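Local coordinates for protein acetohydroxyacid synthase small subunit Related (Bacteroides thetaiotaomicron, PDB 2F06) that is of unknown function but carries a pair of ACT domains, holds bound histidine, and may sense amino acids as related regulatory domains do, at residues L9-E14 with K60-N65; A87-F92 with E126-K131; T24-K29 with N65-N70; E96-E101 with M121-E126. All coordinates share one frame; numbering follows the deposited sequence.

Contact 1 of 4, residues L9-E14 with K60-N65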
loop_
_atom_site.group_PDB
_atom_site.type_symbol
_atom_site.label_atom_id
_atom_site.label_comp_id
_atom_site.label_asym_id
_atom_site.label_seq_id
_atom_site.Cartn_x
_atom_site.Cartn_y
_atom_site.Cartn_z
ATOM N N LEU A 9 -6.883 1.018 -15.862
ATOM C CA LEU A 9 -7.186 2.250 -15.135
ATOM C C LEU A 9 -6.774 2.114 -13.670
ATOM O O LEU A 9 -7.048 1.109 -12.997
ATOM C CB LEU A 9 -8.676 2.590 -15.186
ATOM C CG LEU A 9 -9.357 2.849 -16.537
ATOM C CD1 LEU A 9 -10.696 3.482 -16.324
ATOM C CD2 LEU A 9 -8.583 3.768 -17.382
ATOM N N SER A 10 -6.123 3.155 -13.182
ATOM C CA SER A 10 -5.915 3.328 -11.766
ATOM C C SER A 10 -6.678 4.536 -11.300
ATOM O O SER A 10 -6.337 5.646 -11.692
ATOM C CB SER A 10 -4.420 3.501 -11.463
ATOM O OG SER A 10 -3.831 2.211 -11.583
ATOM N N ILE A 11 -7.621 4.311 -10.390
ATOM C CA ILE A 11 -8.509 5.321 -9.953
ATOM C C ILE A 11 -8.385 5.590 -8.430
ATOM O O ILE A 11 -8.567 4.654 -7.596
ATOM C CB ILE A 11 -9.968 4.980 -10.336
ATOM C CG1 ILE A 11 -10.111 4.597 -11.801
ATOM C CG2 ILE A 11 -10.899 6.168 -10.026
ATOM C CD1 ILE A 11 -11.207 3.580 -12.044
ATOM N N PHE A 12 -8.106 6.859 -8.097
ATOM C CA PHE A 12 -7.903 7.306 -6.706
ATOM C C PHE A 12 -9.274 7.468 -6.037
ATOM O O PHE A 12 -10.094 8.236 -6.496
ATOM C CB PHE A 12 -7.081 8.586 -6.673
ATOM C CG PHE A 12 -6.873 9.198 -5.263
ATOM C CD1 PHE A 12 -6.109 8.523 -4.279
ATOM C CD2 PHE A 12 -7.409 10.473 -4.959
ATOM C CE1 PHE A 12 -5.878 9.113 -3.008
ATOM C CE2 PHE A 12 -7.211 11.077 -3.724
ATOM C CZ PHE A 12 -6.436 10.383 -2.729
ATOM N N LEU A 13 -9.547 6.642 -5.024
ATOM C CA LEU A 13 -10.858 6.623 -4.353
ATOM C C LEU A 13 -10.557 7.329 -3.045
ATOM O O LEU A 13 -9.852 6.774 -2.157
ATOM C CB LEU A 13 -11.336 5.181 -4.046
ATOM C CG LEU A 13 -11.313 4.008 -5.041
ATOM C CD1 LEU A 13 -11.378 2.578 -4.353
ATOM C CD2 LEU A 13 -12.322 4.163 -6.162
ATOM N N GLU A 14 -11.043 8.545 -2.918
ATOM C CA GLU A 14 -10.889 9.291 -1.687
ATOM C C GLU A 14 -11.884 8.826 -0.594
ATOM O O GLU A 14 -12.617 7.881 -0.814
ATOM C CB GLU A 14 -11.026 10.764 -2.004
ATOM C CG GLU A 14 -12.287 11.138 -2.651
ATOM C CD GLU A 14 -12.804 12.433 -2.076
ATOM O OE1 GLU A 14 -13.051 12.463 -0.845
ATOM O OE2 GLU A 14 -12.991 13.420 -2.843
ATOM N N LYS A 60 -12.278 9.098 -19.970
ATOM C CA LYS A 60 -12.816 10.454 -20.158
ATOM C C LYS A 60 -14.078 10.709 -19.293
ATOM O O LYS A 60 -14.258 11.825 -18.782
ATOM C CB LYS A 60 -13.034 10.707 -21.654
ATOM C CG LYS A 60 -13.804 11.947 -21.995
ATOM C CD LYS A 60 -14.215 11.940 -23.474
ATOM C CE LYS A 60 -15.364 12.916 -23.722
ATOM N NZ LYS A 60 -14.957 14.197 -23.072
ATOM N N ALA A 61 -14.928 9.685 -19.137
ATOM C CA ALA A 61 -16.089 9.738 -18.246
ATOM C C ALA A 61 -15.690 10.025 -16.764
ATOM O O ALA A 61 -16.246 10.927 -16.072
ATOM C CB ALA A 61 -16.882 8.417 -18.342
ATOM N N LEU A 62 -14.699 9.288 -16.297
ATOM C CA LEU A 62 -14.148 9.506 -14.983
ATOM C C LEU A 62 -13.555 10.901 -14.781
ATOM O O LEU A 62 -13.890 11.526 -13.783
ATOM C CB LEU A 62 -13.145 8.386 -14.637
ATOM C CG LEU A 62 -13.933 7.087 -14.448
ATOM C CD1 LEU A 62 -12.999 5.813 -14.569
ATOM C CD2 LEU A 62 -14.634 7.150 -13.098
ATOM N N LYS A 63 -12.693 11.388 -15.689
ATOM C CA LYS A 63 -12.181 12.791 -15.633
ATOM C C LYS A 63 -13.302 13.838 -15.625
ATOM O O LYS A 63 -13.215 14.862 -14.931
ATOM C CB LYS A 63 -11.291 13.131 -16.843
ATOM C CG LYS A 63 -9.994 12.327 -16.957
ATOM C CD LYS A 63 -8.940 12.766 -15.904
ATOM C CE LYS A 63 -8.470 14.192 -16.172
ATOM N NZ LYS A 63 -7.320 14.393 -15.268
ATOM N N ASP A 64 -14.325 13.596 -16.448
ATOM C CA ASP A 64 -15.516 14.437 -16.543
ATOM C C ASP A 64 -16.261 14.504 -15.208
ATOM O O ASP A 64 -16.872 15.535 -14.898
ATOM C CB ASP A 64 -16.511 13.855 -17.566
ATOM C CG ASP A 64 -16.166 14.196 -19.001
ATOM O OD1 ASP A 64 -15.211 14.969 -19.233
ATOM O OD2 ASP A 64 -16.852 13.645 -19.908
ATOM N N ASN A 65 -16.293 13.383 -14.485
ATOM C CA ASN A 65 -16.894 13.305 -13.159
ATOM C C ASN A 65 -15.923 13.620 -12.014
ATOM O O ASN A 65 -16.239 13.354 -10.847
ATOM C CB ASN A 65 -17.525 11.936 -12.968
ATOM C CG ASN A 65 -18.831 11.803 -13.732
ATOM O OD1 ASN A 65 -19.922 12.071 -13.199
ATOM N ND2 ASN A 65 -18.722 11.445 -14.998
#

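Contact 2 of 4, residues A87-F92 with E126-K131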
loop_
_atom_site.group_PDB
_atom_site.type_symbol
_atom_site.label_atom_id
_atom_site.label_comp_id
_atom_site.label_asym_id
_atom_site.label_seq_id
_atom_site.Cartn_x
_atom_site.Cartn_y
_atom_site.Cartn_z
ATOM N N ALA A 87 3.080 -20.970 -11.361
ATOM C CA ALA A 87 4.436 -21.247 -10.945
ATOM C C ALA A 87 5.403 -21.381 -12.110
ATOM O O ALA A 87 6.548 -20.954 -11.994
ATOM C CB ALA A 87 4.488 -22.570 -10.122
ATOM N N LYS A 88 4.955 -22.062 -13.176
ATOM C CA LYS A 88 5.791 -22.369 -14.343
ATOM C C LYS A 88 6.028 -21.069 -15.113
ATOM O O LYS A 88 7.144 -20.737 -15.520
ATOM C CB LYS A 88 5.141 -23.504 -15.184
ATOM C CG LYS A 88 5.841 -23.913 -16.471
ATOM C CD LYS A 88 5.174 -25.222 -17.052
ATOM C CE LYS A 88 5.174 -25.285 -18.580
ATOM N NZ LYS A 88 6.530 -25.698 -19.202
ATOM N N VAL A 89 4.972 -20.287 -15.265
ATOM C CA VAL A 89 5.110 -19.015 -15.910
ATOM C C VAL A 89 6.111 -18.096 -15.179
ATOM O O VAL A 89 6.920 -17.436 -15.816
ATOM C CB VAL A 89 3.748 -18.296 -16.057
ATOM C CG1 VAL A 89 3.986 -16.927 -16.571
ATOM C CG2 VAL A 89 2.817 -19.095 -17.049
ATOM N N LEU A 90 6.023 -18.037 -13.857
ATOM C CA LEU A 90 6.745 -17.065 -13.064
ATOM C C LEU A 90 8.225 -17.471 -13.058
ATOM O O LEU A 90 9.135 -16.642 -12.938
ATOM C CB LEU A 90 6.148 -17.072 -11.647
ATOM C CG LEU A 90 4.730 -16.510 -11.383
ATOM C CD1 LEU A 90 4.355 -16.556 -9.900
ATOM C CD2 LEU A 90 4.582 -15.145 -11.848
ATOM N N GLY A 91 8.454 -18.776 -13.193
ATOM C CA GLY A 91 9.788 -19.330 -13.188
ATOM C C GLY A 91 10.436 -19.018 -14.524
ATOM O O GLY A 91 11.634 -18.724 -14.572
ATOM N N PHE A 92 9.663 -19.064 -15.613
ATOM C CA PHE A 92 10.191 -18.630 -16.903
ATOM C C PHE A 92 10.634 -17.184 -16.725
ATOM O O PHE A 92 11.721 -16.825 -17.100
ATOM C CB PHE A 92 9.165 -18.659 -18.042
ATOM C CG PHE A 92 8.711 -20.045 -18.496
ATOM C CD1 PHE A 92 9.551 -21.128 -18.506
ATOM C CD2 PHE A 92 7.389 -20.217 -18.960
ATOM C CE1 PHE A 92 9.103 -22.384 -18.976
ATOM C CE2 PHE A 92 6.917 -21.451 -19.397
ATOM C CZ PHE A 92 7.784 -22.537 -19.412
ATOM N N GLU A 126 8.521 -10.784 -24.504
ATOM C CA GLU A 126 9.487 -11.587 -25.250
ATOM C C GLU A 126 9.557 -13.006 -24.693
ATOM O O GLU A 126 9.365 -13.966 -25.423
ATOM C CB GLU A 126 10.851 -10.911 -25.142
ATOM C CG GLU A 126 11.873 -11.385 -26.114
ATOM C CD GLU A 126 13.052 -10.440 -26.166
ATOM O OE1 GLU A 126 12.818 -9.198 -26.099
ATOM O OE2 GLU A 126 14.195 -10.935 -26.259
ATOM N N VAL A 127 9.808 -13.117 -23.380
ATOM C CA VAL A 127 9.949 -14.411 -22.660
ATOM C C VAL A 127 8.680 -15.264 -22.822
ATOM O O VAL A 127 8.742 -16.434 -23.190
ATOM C CB VAL A 127 10.330 -14.195 -21.114
ATOM C CG1 VAL A 127 10.286 -15.490 -20.293
ATOM C CG2 VAL A 127 11.709 -13.543 -20.988
ATOM N N LEU A 128 7.533 -14.642 -22.607
ATOM C CA LEU A 128 6.261 -15.353 -22.603
ATOM C C LEU A 128 5.995 -15.941 -23.977
ATOM O O LEU A 128 5.581 -17.091 -24.060
ATOM C CB LEU A 128 5.112 -14.410 -22.190
ATOM C CG LEU A 128 5.205 -13.755 -20.809
ATOM C CD1 LEU A 128 4.050 -12.838 -20.601
ATOM C CD2 LEU A 128 5.320 -14.732 -19.620
ATOM N N LYS A 129 6.221 -15.151 -25.037
ATOM C CA LYS A 129 6.018 -15.612 -26.429
ATOM C C LYS A 129 6.987 -16.794 -26.731
ATOM O O LYS A 129 6.576 -17.849 -27.249
ATOM C CB LYS A 129 6.243 -14.477 -27.464
ATOM C CG LYS A 129 5.186 -13.321 -27.521
ATOM C CD LYS A 129 5.436 -12.338 -28.725
ATOM C CE LYS A 129 4.508 -12.617 -29.915
ATOM N NZ LYS A 129 5.044 -12.301 -31.311
ATOM N N GLU A 130 8.260 -16.586 -26.373
ATOM C CA GLU A 130 9.327 -17.589 -26.460
ATOM C C GLU A 130 8.937 -18.890 -25.764
ATOM O O GLU A 130 9.092 -19.963 -26.325
ATOM C CB GLU A 130 10.622 -17.037 -25.838
ATOM C CG GLU A 130 11.930 -17.555 -26.444
ATOM C CD GLU A 130 12.443 -18.859 -25.806
ATOM O OE1 GLU A 130 12.191 -19.105 -24.594
ATOM O OE2 GLU A 130 13.115 -19.629 -26.523
ATOM N N LYS A 131 8.417 -18.795 -24.541
ATOM C CA LYS A 131 8.023 -19.986 -23.807
ATOM C C LYS A 131 6.581 -20.458 -24.133
ATOM O O LYS A 131 6.009 -21.277 -23.377
ATOM C CB LYS A 131 8.193 -19.737 -22.306
ATOM C CG LYS A 131 9.594 -19.439 -21.867
ATOM C CD LYS A 131 10.519 -20.612 -22.241
ATOM C CE LYS A 131 11.708 -20.690 -21.334
ATOM N NZ LYS A 131 12.424 -21.929 -21.676
#

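Contact 3 of 4, residues T24-K29 with N65-N70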
loop_
_atom_site.group_PDB
_atom_site.type_symbol
_atom_site.label_atom_id
_atom_site.label_comp_id
_atom_site.label_asym_id
_atom_site.label_seq_id
_atom_site.Cartn_x
_atom_site.Cartn_y
_atom_site.Cartn_z
ATOM N N THR A 24 -18.351 3.047 -9.822
ATOM C CA THR A 24 -18.972 1.936 -10.573
ATOM C C THR A 24 -20.260 2.400 -11.248
ATOM O O THR A 24 -20.631 1.857 -12.305
ATOM C CB THR A 24 -19.261 0.689 -9.702
ATOM O OG1 THR A 24 -20.025 1.072 -8.553
ATOM C CG2 THR A 24 -17.874 -0.011 -9.301
ATOM N N GLU A 25 -20.910 3.370 -10.635
ATOM C CA GLU A 25 -22.061 4.069 -11.265
ATOM C C GLU A 25 -21.737 4.896 -12.536
ATOM O O GLU A 25 -22.450 4.795 -13.523
ATOM C CB GLU A 25 -22.802 4.904 -10.226
ATOM C CG GLU A 25 -23.555 3.993 -9.198
ATOM C CD GLU A 25 -24.369 4.734 -8.133
ATOM O OE1 GLU A 25 -24.205 5.982 -7.942
ATOM O OE2 GLU A 25 -25.228 4.053 -7.487
ATOM N N VAL A 26 -20.742 5.767 -12.497
ATOM C CA VAL A 26 -20.123 6.337 -13.731
ATOM C C VAL A 26 -19.880 5.334 -14.859
ATOM O O VAL A 26 -20.307 5.558 -15.990
ATOM C CB VAL A 26 -18.783 7.098 -13.479
ATOM C CG1 VAL A 26 -18.274 7.713 -14.803
ATOM C CG2 VAL A 26 -19.016 8.223 -12.482
ATOM N N LEU A 27 -19.212 4.235 -14.564
ATOM C CA LEU A 27 -18.948 3.226 -15.568
ATOM C C LEU A 27 -20.192 2.503 -16.067
ATOM O O LEU A 27 -20.294 2.288 -17.273
ATOM C CB LEU A 27 -17.887 2.234 -15.064
ATOM C CG LEU A 27 -16.553 2.941 -14.770
ATOM C CD1 LEU A 27 -15.529 1.948 -14.228
ATOM C CD2 LEU A 27 -15.956 3.669 -16.016
ATOM N N ALA A 28 -21.128 2.143 -15.166
ATOM C CA ALA A 28 -22.411 1.547 -15.546
ATOM C C ALA A 28 -23.199 2.427 -16.509
ATOM O O ALA A 28 -23.877 1.922 -17.432
ATOM C CB ALA A 28 -23.291 1.318 -14.325
ATOM N N LYS A 29 -23.194 3.733 -16.245
ATOM C CA LYS A 29 -24.000 4.669 -17.036
ATOM C C LYS A 29 -23.499 4.717 -18.506
ATOM O O LYS A 29 -24.284 5.007 -19.440
ATOM C CB LYS A 29 -23.965 6.058 -16.399
ATOM C CG LYS A 29 -24.453 7.184 -17.306
ATOM C CD LYS A 29 -24.874 8.439 -16.501
ATOM C CE LYS A 29 -26.392 8.472 -16.096
ATOM N NZ LYS A 29 -27.443 8.714 -17.197
ATOM N N ASN A 65 -16.293 13.383 -14.485
ATOM C CA ASN A 65 -16.894 13.305 -13.159
ATOM C C ASN A 65 -15.923 13.620 -12.014
ATOM O O ASN A 65 -16.239 13.354 -10.847
ATOM C CB ASN A 65 -17.525 11.936 -12.968
ATOM C CG ASN A 65 -18.831 11.803 -13.732
ATOM O OD1 ASN A 65 -19.922 12.071 -13.199
ATOM N ND2 ASN A 65 -18.722 11.445 -14.998
ATOM N N HIS A 66 -14.743 14.152 -12.370
ATOM C CA HIS A 66 -13.769 14.747 -11.441
ATOM C C HIS A 66 -13.027 13.699 -10.630
ATOM O O HIS A 66 -12.510 14.020 -9.540
ATOM C CB HIS A 66 -14.456 15.797 -10.528
ATOM C CG HIS A 66 -15.217 16.825 -11.300
ATOM N ND1 HIS A 66 -14.598 17.874 -11.944
ATOM C CD2 HIS A 66 -16.530 16.912 -11.607
ATOM C CE1 HIS A 66 -15.506 18.580 -12.591
ATOM N NE2 HIS A 66 -16.690 18.025 -12.392
ATOM N N PHE A 67 -12.915 12.474 -11.173
ATOM C CA PHE A 67 -12.042 11.462 -10.588
ATOM C C PHE A 67 -10.613 11.666 -11.035
ATOM O O PHE A 67 -10.382 12.164 -12.135
ATOM C CB PHE A 67 -12.516 10.026 -10.880
ATOM C CG PHE A 67 -13.802 9.657 -10.145
ATOM C CD1 PHE A 67 -13.753 9.204 -8.824
ATOM C CD2 PHE A 67 -15.044 9.771 -10.765
ATOM C CE1 PHE A 67 -14.936 8.892 -8.126
ATOM C CE2 PHE A 67 -16.229 9.461 -10.074
ATOM C CZ PHE A 67 -16.180 9.030 -8.753
ATOM N N ALA A 68 -9.657 11.316 -10.160
ATOM C CA ALA A 68 -8.273 11.229 -10.535
ATOM C C ALA A 68 -8.004 9.797 -11.068
ATOM O O ALA A 68 -8.129 8.837 -10.340
ATOM C CB ALA A 68 -7.382 11.545 -9.322
ATOM N N VAL A 69 -7.646 9.665 -12.346
ATOM C CA VAL A 69 -7.415 8.375 -13.021
ATOM C C VAL A 69 -6.144 8.436 -13.808
ATOM O O VAL A 69 -5.866 9.413 -14.497
ATOM C CB VAL A 69 -8.441 8.101 -14.181
ATOM C CG1 VAL A 69 -8.665 6.595 -14.410
ATOM C CG2 VAL A 69 -9.705 8.799 -13.971
ATOM N N ASN A 70 -5.416 7.345 -13.811
ATOM C CA ASN A 70 -4.175 7.243 -14.575
ATOM C C ASN A 70 -4.305 5.954 -15.336
ATOM O O ASN A 70 -5.034 5.076 -14.888
ATOM C CB ASN A 70 -3.000 7.128 -13.613
ATOM C CG ASN A 70 -2.717 8.411 -12.883
ATOM O OD1 ASN A 70 -2.946 9.513 -13.371
ATOM N ND2 ASN A 70 -2.120 8.271 -11.705
#

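Contact 4 of 4, residues E96-E101 with M121-E126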
loop_
_atom_site.group_PDB
_atom_site.type_symbol
_atom_site.label_atom_id
_atom_site.label_comp_id
_atom_site.label_asym_id
_atom_site.label_seq_id
_atom_site.Cartn_x
_atom_site.Cartn_y
_atom_site.Cartn_z
ATOM N N GLU A 96 14.753 -15.319 -16.409
ATOM C CA GLU A 96 15.213 -14.294 -17.359
ATOM C C GLU A 96 15.326 -12.898 -16.740
ATOM O O GLU A 96 15.436 -11.904 -17.466
ATOM C CB GLU A 96 14.303 -14.232 -18.591
ATOM C CG GLU A 96 14.320 -15.457 -19.510
ATOM C CD GLU A 96 15.605 -15.645 -20.248
ATOM O OE1 GLU A 96 16.218 -14.646 -20.740
ATOM O OE2 GLU A 96 16.013 -16.831 -20.336
ATOM N N GLY A 97 15.268 -12.831 -15.409
ATOM C CA GLY A 97 15.377 -11.566 -14.676
ATOM C C GLY A 97 14.211 -10.592 -14.832
ATOM O O GLY A 97 14.395 -9.391 -14.649
ATOM N N VAL A 98 13.018 -11.101 -15.174
ATOM C CA VAL A 98 11.837 -10.268 -15.320
ATOM C C VAL A 98 10.963 -10.454 -14.063
ATOM O O VAL A 98 10.504 -11.567 -13.789
ATOM C CB VAL A 98 10.952 -10.653 -16.533
ATOM C CG1 VAL A 98 9.622 -9.809 -16.486
ATOM C CG2 VAL A 98 11.644 -10.445 -17.827
ATOM N N PHE A 99 10.741 -9.412 -13.280
ATOM C CA PHE A 99 10.001 -9.623 -12.040
ATOM C C PHE A 99 8.591 -8.971 -12.054
ATOM O O PHE A 99 8.294 -8.101 -12.919
ATOM C CB PHE A 99 10.886 -9.285 -10.830
ATOM C CG PHE A 99 12.256 -9.941 -10.892
ATOM C CD1 PHE A 99 12.375 -11.326 -11.046
ATOM C CD2 PHE A 99 13.422 -9.175 -10.840
ATOM C CE1 PHE A 99 13.631 -11.938 -11.133
ATOM C CE2 PHE A 99 14.677 -9.784 -10.920
ATOM C CZ PHE A 99 14.780 -11.166 -11.068
ATOM N N ILE A 100 7.709 -9.463 -11.181
ATOM C CA ILE A 100 6.314 -9.009 -11.137
ATOM C C ILE A 100 6.224 -7.816 -10.182
ATOM O O ILE A 100 6.656 -7.978 -9.045
ATOM C CB ILE A 100 5.431 -10.191 -10.600
ATOM C CG1 ILE A 100 5.667 -11.520 -11.388
ATOM C CG2 ILE A 100 3.980 -9.804 -10.522
ATOM C CD1 ILE A 100 4.953 -11.628 -12.786
ATOM N N GLU A 101 5.797 -6.610 -10.618
ATOM C CA GLU A 101 5.559 -5.543 -9.630
ATOM C C GLU A 101 4.248 -5.810 -8.890
ATOM O O GLU A 101 4.237 -5.771 -7.657
ATOM C CB GLU A 101 5.649 -4.116 -10.186
ATOM C CG GLU A 101 7.094 -3.546 -10.226
ATOM C CD GLU A 101 7.898 -3.703 -8.905
ATOM O OE1 GLU A 101 7.395 -3.333 -7.803
ATOM O OE2 GLU A 101 9.054 -4.193 -8.977
HETATM N N MSE A 121 8.353 -4.260 -19.553
HETATM C CA MSE A 121 7.293 -4.781 -20.412
HETATM C C MSE A 121 7.758 -5.461 -21.721
HETATM O O MSE A 121 7.201 -6.510 -22.088
HETATM C CB MSE A 121 6.289 -3.725 -20.728
HETATM C CG MSE A 121 5.187 -4.290 -21.631
HETATM SE SE MSE A 121 3.940 -5.592 -20.761
HETATM C CE MSE A 121 3.076 -4.173 -19.635
ATOM N N ASP A 122 8.734 -4.862 -22.420
ATOM C CA ASP A 122 9.279 -5.472 -23.648
ATOM C C ASP A 122 9.880 -6.861 -23.332
ATOM O O ASP A 122 9.581 -7.824 -24.042
ATOM C CB ASP A 122 10.329 -4.600 -24.373
ATOM C CG ASP A 122 9.841 -3.168 -24.687
ATOM O OD1 ASP A 122 8.624 -2.904 -24.766
ATOM O OD2 ASP A 122 10.714 -2.277 -24.847
ATOM N N LYS A 123 10.677 -6.976 -22.268
ATOM C CA LYS A 123 11.283 -8.272 -21.943
ATOM C C LYS A 123 10.284 -9.348 -21.498
ATOM O O LYS A 123 10.459 -10.540 -21.802
ATOM C CB LYS A 123 12.420 -8.148 -20.915
ATOM C CG LYS A 123 13.500 -9.133 -21.166
ATOM C CD LYS A 123 14.528 -8.645 -22.271
ATOM C CE LYS A 123 13.887 -8.034 -23.582
ATOM N NZ LYS A 123 14.885 -7.565 -24.627
ATOM N N CYS A 124 9.267 -8.924 -20.744
ATOM C CA CYS A 124 8.267 -9.830 -20.253
ATOM C C CYS A 124 7.563 -10.479 -21.439
ATOM O O CYS A 124 7.404 -11.704 -21.488
ATOM C CB CYS A 124 7.270 -9.065 -19.337
ATOM S SG CYS A 124 5.937 -10.143 -18.687
ATOM N N ILE A 125 7.138 -9.663 -22.411
ATOM C CA ILE A 125 6.380 -10.189 -23.535
ATOM C C ILE A 125 7.250 -11.122 -24.382
ATOM O O ILE A 125 6.769 -12.145 -24.860
ATOM C CB ILE A 125 5.783 -9.085 -24.395
ATOM C CG1 ILE A 125 4.617 -8.435 -23.670
ATOM C CG2 ILE A 125 5.271 -9.621 -25.733
ATOM C CD1 ILE A 125 4.101 -7.204 -24.397
ATOM N N GLU A 126 8.521 -10.784 -24.504
ATOM C CA GLU A 126 9.487 -11.587 -25.250
ATOM C C GLU A 126 9.557 -13.006 -24.693
ATOM O O GLU A 126 9.365 -13.966 -25.423
ATOM C CB GLU A 126 10.851 -10.911 -25.142
ATOM C CG GLU A 126 11.873 -11.385 -26.114
ATOM C CD GLU A 126 13.052 -10.440 -26.166
ATOM O OE1 GLU A 126 12.818 -9.198 -26.099
ATOM O OE2 GLU A 126 14.195 -10.935 -26.259
#

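Contact 1 of 4, residues L9-E14 with K60-N65
This is a small, buried, wholly apolar contact between sheet and helix: L9 and I11, on strand 5-13, meet L62 on helix 55-64. One methyl of the helix does all the touching. L62 CD1 lies 3.7 Å from L9 CD1. The same L62 CD1 lies 3.8 Å from I11 CD1. It is therefore shared by two residues that are two apart on the strand. The two approaches differ. The L9 side chain meets L62 on a slant, whereas that of I11 crosses it at about a right angle. In I11 the branch used is CG1, set beside the backbone N (chi1 -50°), and CD1 at its end reaches the leucine. The backbones stay apart, with 8.6 Å between I11 CA and L62 CA. Only the ends of the side chains bridge that gap, and the two segments bury just 99 Å² between them. V69 of the neighbouring strand fills in beside them, since L9, I11 and L62 all rest on it, and L27 of helix 19-29 and F67 also pack on L62. The strand is paired along both edges: S10 and F12 bond through the backbone to N70 and A68, while I11 and L13 bond to L48 and G46. The F12 ring meets F12 of the second subunit. A helix against one face of an antiparallel sheet fits the beta-alpha-beta-beta-alpha-beta fold of the first ACT domain.

Contact 2 of 4, residues A87-F92 with E126-K131
F92 and K131 make the main contact here, a CH-pi interaction between helix 85-95 and the residue just after helix 121-130. K131 CB sits over the ring face, 3.7 Å from the centroid of the F92 ring and 20° off its normal. The rest of the lysine chain follows across the ring. K131 CG is 3.5 Å from F92 CG, and K131 CE is 3.6 Å from F92 CD1. A bend at chi2 (-59°) turns the chain so that its methylenes, not its charge, lie along the aromatic surface. The opposite face of the ring has K88 O, 3.4 Å above its plane and toward the rim. The ring is thus flanked on both faces. With an alanine in place of F92, the K131 methylenes would probably lose the surface they lie on and the lysine chain would be set free to turn.

The other contacts are aliphatic. V127 CG1 comes within 4.0 Å of F92 CB, and it also lies 3.7 Å from the carbonyl oxygen F92 O. Deeper in, V89 CG1 and L128 CD2 touch at 4.0 Å, their side chains crossing at about a right angle. V133 packs against V89, F92 and L128.

K131 is the first residue past helical geometry, yet still tied to the last turn: its N bonds to V127 O at 2.7 Å. On other sides of helix 85-95, A87 and L90 pack on T24 and T21 of the third subunit. Two helices packed side by side on one face of a sheet are characteristic of the ACT fold, here the second domain.

Contact 3 of 4, residues T24-K29 with N65-N70
A61 O is gripped twice by N65, the residue that V26 packs against. N65 ND2 donates to A61 O in an almost straight hydrogen bond, and N65 N donates to the same oxygen. The two donors come from opposite faces of the carbonyl plane, with ND2 well above it. The oxygen lies in the plane of the N65 amide, so the bond should hold the amide's rotation. V26, on helix 19-29, packs against this amide. V26 CG1 is 3.8 Å from N65 ND2, and V26 CG2 is 3.8 Å from N65 CG. V26 CG2 also touches F67 CE2 at 3.9 Å, meeting the ring obliquely. The valine torsion (chi1 -177°) aims CG1 at the amide nitrogen and leaves CG2 between amide and ring. A61 itself also packs on V26, while E22 and V23 of helix 19-29 also touch F67. T24 and A28 pack on A87 and G84 of the third subunit. H66, at positive phi, is the C-prime residue of a Schellman motif. It ends helix 55-64 before strand 69-80, so this is a helix C-cap packed against the neighbouring helix of the ACT fold.

Contact 4 of 4, residues E96-E101 with M121-E126
V98 packs on K123 and C124 in the second ACT domain, where the link from helix 85-95 to strand 100-108 packs against helix 121-130. Its two methyls divide the work. V98 CG1 rests 3.8 Å from C124 CB and also approaches the backbone there, 4.0 Å from C124 CA. V98 CG2 meets the root of the lysine, 3.9 Å from K123 CB, and the two side chains cross at about a right angle. The split follows from the valine torsion (chi1 173°), which puts CG1 opposite the backbone N and CG2 beside it. An alanine at V98 would lose both methyls and is likely to open a gap beside K123 and C124.

The backbone around V98 probably helps to place it. In this next shell L93 of helix 85-95 packs on V98 and P118 of strand 111-118 on C124, while G97, at positive phi, is the C-prime residue of a Schellman motif that ends helix 85-95, with V98 N paired to L93 O and G97 N to S94 O. F99 then pairs with S119, through the backbone and through a bond from its N to S119 OG; at the start of the helix, N120 OD1 accepts from K123 N. Beyond CB the lysine bends at chi2 and chi3 and turns away from the valine. Its end makes a salt bridge within the helix, with K123 NZ 3.0 Å from E126 OE1.

How the contacts relate
Contacts 1 and 3 belong to the first ACT domain, and contacts 2 and 4 to the second, on the other side of the chain's centre. Contacts 1 and 3 share N65, and V69 of contact 3 packs on both L62 and I11. Contacts 2 and 4 share E126 and both use helix 121-130; contact 4 is nested within the loop that contact 2 closes. Contact 1 is core and purely aliphatic, while contact 3 is a surface contact built on an amide and a ring. Contact 2 is buried but edged by a lysine over phenylalanine. Contact 4 is mostly buried and aliphatic across the interface; its one salt bridge stays within helix 121-130. Contacts 2, 3 and 4 also touch the third subunit.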